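Local coordinates for glycine betaine, L-proline ABC transporter, glycine/betaine/L-proline-binding protein (ProX) (Borrelia burgdorferi, PDB 3TMG) that binds glycine betaine and probably delivers it, as the substrate-binding component of an ABC transporter, to the membrane for uptake, at residues F88-F102 with M203-L215. Numbering follows the deposited sequence.
Sequences FVDLGANYEGTIQGF and MGGIESVHTLVRL. With EDO (1,2-ethanediol), chain F.
Phe88 offers one ring face to Leu212, whose CD1 stands 4.1 Å from the ring centroid, 14° off the normal, in a CH-pi contact offset toward the rim. Val89 and Val213 follow as an antiparallel hydrogen-bonded pair, both backbone bonds made. His210 ND1 donates to the syn lone pair of Asp90 OD1 at 2.8 Å; OD1 lies in the plane of the imidazole, while carboxylate and ring stand 75° apart. The same oxygen accepts Gly92 N, closing an Asx turn, and OD2 is hydrogen-bonded to the Tyr81 hydroxyl, so three hydrogen bonds hold the carboxylate in place. Leu91 CD1 packs against Val213 CG1 at 3.6 Å, and the backbone of Gly92 and Ala93 covers one face of the His210 ring. At the classic bulge, Asn94 and, weakly, Tyr95 both address Val209 O. With chi1 at 60°, the Asn94 amide swings back to the partner strand, where ND2 gives Thr211 OG1 a nearly straight 2.9 Å bond within the amide plane. Gly97 and Thr98 share Glu207 O in a G1 bulge; Thr98 CG2 abuts Val209 CG2 at 3.5 Å, and a water links OG1 to Ser208 O. Gln100 NE2 reaches Met203 O at 2.9 Å from above the carbonyl plane, while OE1 is hydrogen-bonded to the hydroxyl of Thr136, a glycine betaine-binding residue. Beyond it, bent Met203 lays CE near Gly101 CA and brings SD to the edge of the Phe102 ring. This twice-bulged antiparallel pair runs out of one lobe past the betaine cleft, consistent with an interlobe connection of the periplasmic-binding-protein fold.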
loop_
_atom_site.group_PDB
_atom_site.type_symbol
_atom_site.label_atom_id
_atom_site.label_comp_id
_atom_site.label_asym_id
_atom_site.label_seq_id
_atom_site.Cartn_x
_atom_site.Cartn_y
_atom_site.Cartn_z
ATOM N N PHE A 88 -7.141 -8.247 -16.485
ATOM C CA PHE A 88 -5.735 -7.922 -16.258
ATOM C C PHE A 88 -4.926 -9.199 -16.037
ATOM O O PHE A 88 -5.505 -10.299 -15.935
ATOM C CB PHE A 88 -5.571 -6.912 -15.090
ATOM C CG PHE A 88 -6.187 -7.357 -13.777
ATOM C CD1 PHE A 88 -5.640 -8.405 -13.040
ATOM C CD2 PHE A 88 -7.280 -6.680 -13.249
ATOM C CE1 PHE A 88 -6.214 -8.824 -11.829
ATOM C CE2 PHE A 88 -7.845 -7.059 -12.021
ATOM C CZ PHE A 88 -7.311 -8.138 -11.300
ATOM N N VAL A 89 -3.605 -9.081 -15.997
ATOM C CA VAL A 89 -2.756 -10.257 -15.722
ATOM C C VAL A 89 -2.079 -10.066 -14.369
ATOM O O VAL A 89 -1.418 -9.056 -14.161
ATOM C CB VAL A 89 -1.639 -10.467 -16.777
ATOM C CG1 VAL A 89 -0.932 -11.789 -16.510
ATOM C CG2 VAL A 89 -2.209 -10.488 -18.190
ATOM N N ASP A 90 -2.237 -11.031 -13.471
ATOM C CA ASP A 90 -1.637 -10.934 -12.151
ATOM C C ASP A 90 -0.281 -11.627 -12.228
ATOM O O ASP A 90 -0.233 -12.851 -12.422
ATOM C CB ASP A 90 -2.545 -11.649 -11.149
ATOM C CG ASP A 90 -2.069 -11.511 -9.686
ATOM O OD1 ASP A 90 -0.867 -11.241 -9.427
ATOM O OD2 ASP A 90 -2.937 -11.666 -8.777
ATOM N N LEU A 91 0.811 -10.879 -12.062
ATOM C CA LEU A 91 2.141 -11.473 -12.297
ATOM C C LEU A 91 2.729 -12.178 -11.071
ATOM O O LEU A 91 3.744 -12.868 -11.185
ATOM C CB LEU A 91 3.127 -10.445 -12.834
ATOM C CG LEU A 91 2.716 -9.721 -14.112
ATOM C CD1 LEU A 91 3.810 -8.759 -14.588
ATOM C CD2 LEU A 91 2.327 -10.705 -15.210
ATOM N N GLY A 92 2.068 -12.033 -9.919
ATOM C CA GLY A 92 2.594 -12.550 -8.651
ATOM C C GLY A 92 2.924 -11.429 -7.692
ATOM O O GLY A 92 2.555 -10.288 -7.959
ATOM N N ALA A 93 3.638 -11.739 -6.596
ATOM C CA ALA A 93 3.853 -10.776 -5.505
ATOM C C ALA A 93 5.106 -9.991 -5.801
ATOM O O ALA A 93 6.103 -10.575 -6.244
ATOM C CB ALA A 93 4.018 -11.503 -4.154
ATOM N N ASN A 94 5.069 -8.683 -5.532
ATOM C CA ASN A 94 6.325 -7.897 -5.490
ATOM C C ASN A 94 6.833 -7.684 -4.055
ATOM O O ASN A 94 7.943 -7.169 -3.848
ATOM C CB ASN A 94 6.157 -6.548 -6.206
ATOM C CG ASN A 94 5.081 -5.677 -5.589
ATOM O OD1 ASN A 94 5.150 -5.322 -4.410
ATOM N ND2 ASN A 94 4.100 -5.298 -6.400
ATOM N N TYR A 95 5.987 -8.036 -3.079
ATOM C CA TYR A 95 6.297 -7.868 -1.670
ATOM C C TYR A 95 5.453 -8.904 -0.912
ATOM O O TYR A 95 4.239 -9.027 -1.174
ATOM C CB TYR A 95 5.953 -6.418 -1.148
ATOM C CG TYR A 95 6.136 -6.325 0.382
ATOM C CD1 TYR A 95 5.086 -6.679 1.261
ATOM C CD2 TYR A 95 7.392 -5.947 0.940
ATOM C CE1 TYR A 95 5.261 -6.661 2.649
ATOM C CE2 TYR A 95 7.572 -5.925 2.333
ATOM C CZ TYR A 95 6.516 -6.300 3.159
ATOM O OH TYR A 95 6.667 -6.256 4.518
ATOM N N GLU A 96 6.059 -9.629 0.034
ATOM C CA GLU A 96 5.308 -10.600 0.853
ATOM C C GLU A 96 5.442 -10.276 2.335
ATOM O O GLU A 96 6.524 -9.912 2.787
ATOM C CB GLU A 96 5.761 -12.060 0.590
ATOM C CG GLU A 96 5.519 -12.452 -0.878
ATOM C CD GLU A 96 5.786 -13.910 -1.196
ATOM O OE1 GLU A 96 5.871 -14.728 -0.271
ATOM O OE2 GLU A 96 5.854 -14.246 -2.399
ATOM N N GLY A 97 4.319 -10.406 3.065
ATOM C CA GLY A 97 4.284 -10.216 4.496
ATOM C C GLY A 97 3.402 -9.079 4.975
ATOM O O GLY A 97 3.593 -8.587 6.106
ATOM N N THR A 98 2.385 -8.712 4.195
ATOM C CA THR A 98 1.505 -7.624 4.619
ATOM C C THR A 98 0.605 -8.072 5.741
ATOM O O THR A 98 0.250 -9.248 5.805
ATOM C CB THR A 98 0.575 -7.067 3.502
ATOM O OG1 THR A 98 -0.372 -8.080 3.077
ATOM C CG2 THR A 98 1.447 -6.579 2.307
ATOM N N ILE A 99 0.156 -7.120 6.568
ATOM C CA ILE A 99 -0.953 -7.401 7.488
ATOM C C ILE A 99 -1.744 -6.102 7.531
ATOM O O ILE A 99 -1.125 -5.013 7.568
ATOM C CB ILE A 99 -0.417 -7.703 8.930
ATOM C CG1 ILE A 99 0.472 -8.943 8.959
ATOM C CG2 ILE A 99 -1.542 -7.743 9.982
ATOM C CD1 ILE A 99 1.144 -9.176 10.328
ATOM N N GLN A 100 -3.068 -6.183 7.568
ATOM C CA GLN A 100 -3.886 -4.996 7.850
ATOM C C GLN A 100 -4.752 -5.341 9.053
ATOM O O GLN A 100 -5.031 -6.511 9.314
ATOM C CB GLN A 100 -4.755 -4.593 6.622
ATOM C CG GLN A 100 -5.587 -5.773 6.071
ATOM C CD GLN A 100 -6.741 -5.391 5.149
ATOM O OE1 GLN A 100 -6.813 -4.264 4.626
ATOM N NE2 GLN A 100 -7.646 -6.361 4.899
ATOM N N GLY A 101 -5.110 -4.330 9.846
ATOM C CA GLY A 101 -5.955 -4.617 11.007
ATOM C C GLY A 101 -6.227 -3.369 11.845
ATOM O O GLY A 101 -5.888 -2.248 11.437
ATOM N N PHE A 102 -6.891 -3.593 12.978
ATOM C CA PHE A 102 -7.310 -2.566 13.890
ATOM C C PHE A 102 -6.109 -2.339 14.816
ATOM O O PHE A 102 -5.527 -3.291 15.361
ATOM C CB PHE A 102 -8.484 -3.100 14.725
ATOM C CG PHE A 102 -9.843 -3.104 14.029
ATOM C CD1 PHE A 102 -10.009 -3.484 12.710
ATOM C CD2 PHE A 102 -10.971 -2.745 14.762
ATOM C CE1 PHE A 102 -11.274 -3.525 12.121
ATOM C CE2 PHE A 102 -12.239 -2.755 14.184
ATOM C CZ PHE A 102 -12.400 -3.165 12.858
ATOM N N MET A 203 -9.966 -9.354 8.584
ATOM C CA MET A 203 -8.946 -8.521 7.967
ATOM C C MET A 203 -7.903 -9.323 7.175
ATOM O O MET A 203 -7.001 -8.730 6.526
ATOM C CB MET A 203 -8.220 -7.675 9.019
ATOM C CG MET A 203 -9.122 -6.837 9.942
ATOM S SD MET A 203 -10.022 -5.605 9.004
ATOM C CE MET A 203 -8.730 -4.488 8.454
ATOM N N GLY A 204 -7.995 -10.651 7.221
ATOM C CA GLY A 204 -7.074 -11.493 6.430
ATOM C C GLY A 204 -5.872 -11.941 7.251
ATOM O O GLY A 204 -5.610 -11.406 8.329
ATOM N N GLY A 205 -5.151 -12.950 6.765
ATOM C CA GLY A 205 -3.873 -13.339 7.408
ATOM C C GLY A 205 -2.762 -12.485 6.826
ATOM O O GLY A 205 -2.979 -11.316 6.469
ATOM N N ILE A 206 -1.557 -13.050 6.754
ATOM C CA ILE A 206 -0.395 -12.321 6.251
ATOM C C ILE A 206 -0.502 -12.454 4.726
ATOM O O ILE A 206 -0.615 -13.572 4.226
ATOM C CB ILE A 206 0.892 -12.945 6.861
ATOM C CG1 ILE A 206 0.776 -12.916 8.383
ATOM C CG2 ILE A 206 2.164 -12.301 6.312
ATOM C CD1 ILE A 206 1.587 -13.980 9.080
ATOM N N GLU A 207 -0.496 -11.335 3.995
ATOM C CA GLU A 207 -0.767 -11.401 2.578
ATOM C C GLU A 207 0.370 -10.766 1.781
ATOM O O GLU A 207 1.559 -10.737 2.269
ATOM C CB GLU A 207 -2.175 -10.862 2.290
ATOM C CG GLU A 207 -3.199 -11.670 3.092
ATOM C CD GLU A 207 -4.622 -11.333 2.802
ATOM O OE1 GLU A 207 -4.856 -10.446 1.929
ATOM O OE2 GLU A 207 -5.511 -11.991 3.445
ATOM N N SER A 208 0.077 -10.295 0.585
ATOM C CA SER A 208 1.188 -9.774 -0.212
ATOM C C SER A 208 0.704 -8.649 -1.123
ATOM O O SER A 208 -0.524 -8.429 -1.245
ATOM C CB SER A 208 1.876 -10.938 -0.937
ATOM O OG SER A 208 1.017 -11.350 -1.951
ATOM N N VAL A 209 1.633 -7.933 -1.724
ATOM C CA VAL A 209 1.254 -6.877 -2.687
ATOM C C VAL A 209 1.643 -7.448 -4.034
ATOM O O VAL A 209 2.782 -7.942 -4.186
ATOM C CB VAL A 209 2.024 -5.569 -2.415
ATOM C CG1 VAL A 209 1.511 -4.404 -3.285
ATOM C CG2 VAL A 209 1.931 -5.195 -0.913
ATOM N N HIS A 210 0.720 -7.388 -4.990
ATOM C CA HIS A 210 0.984 -7.955 -6.303
ATOM C C HIS A 210 1.159 -6.927 -7.366
ATOM O O HIS A 210 0.806 -5.756 -7.179
ATOM C CB HIS A 210 -0.140 -8.940 -6.717
ATOM C CG HIS A 210 -0.042 -10.291 -6.031
ATOM N ND1 HIS A 210 -0.309 -11.468 -6.677
ATOM C CD2 HIS A 210 0.241 -10.620 -4.728
ATOM C CE1 HIS A 210 -0.166 -12.495 -5.827
ATOM N NE2 HIS A 210 0.202 -11.996 -4.635
ATOM N N THR A 211 1.753 -7.372 -8.473
ATOM C CA THR A 211 1.981 -6.529 -9.630
ATOM C C THR A 211 0.979 -7.029 -10.686
ATOM O O THR A 211 0.935 -8.224 -11.001
ATOM C CB THR A 211 3.425 -6.711 -10.166
ATOM O OG1 THR A 211 4.358 -6.195 -9.195
ATOM C CG2 THR A 211 3.604 -5.920 -11.490
ATOM N N LEU A 212 0.138 -6.127 -11.175
ATOM C CA LEU A 212 -0.791 -6.474 -12.241
ATOM C C LEU A 212 -0.464 -5.657 -13.474
ATOM O O LEU A 212 -0.100 -4.476 -13.361
ATOM C CB LEU A 212 -2.238 -6.205 -11.836
ATOM C CG LEU A 212 -2.633 -6.545 -10.402
ATOM C CD1 LEU A 212 -4.024 -6.005 -10.083
ATOM C CD2 LEU A 212 -2.561 -8.043 -10.088
ATOM N N VAL A 213 -0.627 -6.255 -14.660
ATOM C CA VAL A 213 -0.370 -5.529 -15.909
ATOM C C VAL A 213 -1.574 -5.717 -16.839
ATOM O O VAL A 213 -2.374 -6.630 -16.677
ATOM C CB VAL A 213 0.944 -5.980 -16.616
ATOM C CG1 VAL A 213 2.164 -5.720 -15.755
ATOM C CG2 VAL A 213 0.882 -7.455 -17.019
ATOM N N ARG A 214 -1.717 -4.815 -17.790
ATOM C CA ARG A 214 -2.835 -4.888 -18.738
ATOM C C ARG A 214 -2.698 -6.124 -19.638
ATOM O O ARG A 214 -1.593 -6.573 -19.878
ATOM C CB ARG A 214 -2.921 -3.617 -19.583
ATOM C CG ARG A 214 -1.678 -3.256 -20.375
ATOM C CD ARG A 214 -1.942 -2.082 -21.310
ATOM N NE ARG A 214 -0.818 -1.833 -22.209
ATOM C CZ ARG A 214 -0.617 -2.444 -23.379
ATOM N NH1 ARG A 214 -1.481 -3.351 -23.828
ATOM N NH2 ARG A 214 0.446 -2.107 -24.120
ATOM N N LEU A 215 -3.828 -6.619 -20.149
ATOM C CA LEU A 215 -3.886 -7.725 -21.111
ATOM C C LEU A 215 -2.827 -7.752 -22.240
ATOM O O LEU A 215 -2.251 -8.802 -22.521
ATOM C CB LEU A 215 -5.304 -7.831 -21.730
ATOM C CG LEU A 215 -6.437 -8.285 -20.795
ATOM C CD1 LEU A 215 -7.748 -8.498 -21.534
ATOM C CD2 LEU A 215 -6.056 -9.535 -20.008
HETATM C C1 EDO F . 1.963 -14.318 1.576
HETATM O O1 EDO F . 0.590 -14.632 1.879
HETATM C C2 EDO F . 2.750 -15.233 2.500
HETATM O O2 EDO F . 2.977 -14.551 3.748
HETATM O O HOH W 1 -1.964 -7.379 0.937
HETATM O O HOH W 2 -4.156 -8.903 6.536
#